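Local coordinates for protein SPI-1 type 3 secretion system pilotin (Salmonella typhimurium, PDB 6XFJ) that acts as the pilot lipoprotein that brings the secretin InvG to its proper place in the outer membrane during assembly of the type III secretion injectisome, at residues 49-53 and 75-79. Numbering follows the deposited sequence.
Sequences QLMTE and AHERL
Each segment is a five-residue piece, about one turn, of a longer alpha helix (44-59 and 68-80), with E53 N to Q49 O and L79 N to A75 O hydrogen bonds of 3.0 Å each. Their axes approach to 8.8 Å with 113° between N-to-C directions, a steep crossing. E53 and A75 set the register, CA to CA 5.0 Å, and the short A75 side chain permits this closeness: its CB lies 3.9 Å from E53 CB.

Two apolar side-chain pairs, L50 CD1 to A75 CB (3.8 Å) and L50 CB to L79 CD1 (4.1 Å), contribute to the 351 Å² buried. Van der Waals contacts add to them: L50 (chi1 t, chi2 p) brings CD1 to 3.6 Å from H76 N, and L79 (m, t) lies against helix 44-59, CD1 3.7 Å from L50 N and CD2 3.4 Å from the E53 methylene CG. Helices 44-59 and 68-80 are thereby joined within the all-helical C-terminal part of InvH; F33 and F34 of helix 25-36 extend the packing around L50.

The carboxylate of E53 (chi1 and chi2 m) and the guanidinium of R78 meet through one water, which donates to E53 O (2.9 Å) and OE1 (2.5 Å); R78 NH1 donates to its oxygen at 2.8 Å. Direct salt bridges run instead from E53 to K56 and from R78 to E60.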
# COMPACT_ATOMS: atom_id res chain seq x y z
N GLN B 49 -14.33 -3.06 15.90
CA GLN B 49 -14.65 -1.68 15.54
C GLN B 49 -13.61 -1.16 14.55
O GLN B 49 -13.99 -0.49 13.61
CB GLN B 49 -14.81 -0.76 16.74
CG GLN B 49 -16.01 -1.10 17.60
CD GLN B 49 -16.11 -0.14 18.77
OE1 GLN B 49 -15.72 1.02 18.67
NE2 GLN B 49 -16.63 -0.61 19.88
N LEU B 50 -12.33 -1.42 14.79
CA LEU B 50 -11.31 -0.94 13.85
C LEU B 50 -11.48 -1.57 12.47
O LEU B 50 -11.36 -0.85 11.49
CB LEU B 50 -9.93 -1.26 14.42
CG LEU B 50 -8.79 -0.79 13.54
CD1 LEU B 50 -8.68 0.70 13.61
CD2 LEU B 50 -7.52 -1.46 14.04
N MET B 51 -11.70 -2.88 12.40
CA MET B 51 -11.87 -3.56 11.10
C MET B 51 -13.12 -3.00 10.37
O MET B 51 -13.08 -2.79 9.15
CB MET B 51 -11.96 -5.09 11.24
CG MET B 51 -10.66 -5.72 11.65
SD MET B 51 -9.30 -5.42 10.48
CE MET B 51 -8.51 -3.98 11.22
N THR B 52 -14.23 -2.71 11.07
CA THR B 52 -15.39 -2.06 10.42
C THR B 52 -14.97 -0.69 9.85
O THR B 52 -15.30 -0.41 8.64
CB THR B 52 -16.52 -1.86 11.43
OG1 THR B 52 -16.89 -3.18 11.83
CG2 THR B 52 -17.70 -1.10 10.87
N GLU B 53 -14.25 0.13 10.64
CA GLU B 53 -13.90 1.48 10.15
C GLU B 53 -12.91 1.33 8.99
O GLU B 53 -12.98 2.09 8.04
CB GLU B 53 -13.32 2.37 11.24
CG GLU B 53 -14.25 2.95 12.24
CD GLU B 53 -15.43 3.69 11.64
OE1 GLU B 53 -15.25 4.59 10.79
OE2 GLU B 53 -16.52 3.36 12.03
N ALA B 75 -8.55 4.74 10.11
CA ALA B 75 -9.63 3.99 10.79
C ALA B 75 -9.55 4.23 12.31
O ALA B 75 -10.58 4.54 12.92
CB ALA B 75 -9.52 2.55 10.43
N HIS B 76 -8.33 4.19 12.83
CA HIS B 76 -8.12 4.42 14.26
C HIS B 76 -8.58 5.83 14.61
O HIS B 76 -9.23 6.02 15.65
CB HIS B 76 -6.65 4.19 14.54
CG HIS B 76 -6.20 4.64 15.86
ND1 HIS B 76 -6.54 4.00 17.02
CD2 HIS B 76 -5.36 5.66 16.19
CE1 HIS B 76 -5.93 4.61 18.04
NE2 HIS B 76 -5.23 5.66 17.55
N GLU B 77 -8.17 6.80 13.84
CA GLU B 77 -8.51 8.21 14.13
C GLU B 77 -10.00 8.45 14.02
O GLU B 77 -10.55 9.22 14.79
CB GLU B 77 -7.72 9.14 13.21
CG GLU B 77 -6.24 9.19 13.51
CD GLU B 77 -5.39 10.14 12.68
OE1 GLU B 77 -5.89 11.10 12.25
OE2 GLU B 77 -4.19 9.91 12.60
N ARG B 78 -10.65 7.79 13.07
CA ARG B 78 -12.10 7.93 12.96
C ARG B 78 -12.76 7.36 14.25
O ARG B 78 -13.74 7.96 14.75
CB ARG B 78 -12.68 7.25 11.72
CG ARG B 78 -12.28 7.94 10.42
CD ARG B 78 -12.83 7.22 9.20
NE ARG B 78 -12.42 7.87 7.97
CZ ARG B 78 -12.94 7.62 6.77
NH1 ARG B 78 -13.90 6.72 6.65
NH2 ARG B 78 -12.45 8.24 5.71
N LEU B 79 -12.27 6.24 14.77
CA LEU B 79 -12.77 5.69 16.05
C LEU B 79 -12.56 6.72 17.15
O LEU B 79 -13.45 6.87 17.98
CB LEU B 79 -12.05 4.40 16.42
CG LEU B 79 -12.48 3.17 15.63
CD1 LEU B 79 -11.84 1.92 16.21
CD2 LEU B 79 -13.99 3.04 15.65
O HOH W 1 -14.30 4.61 8.43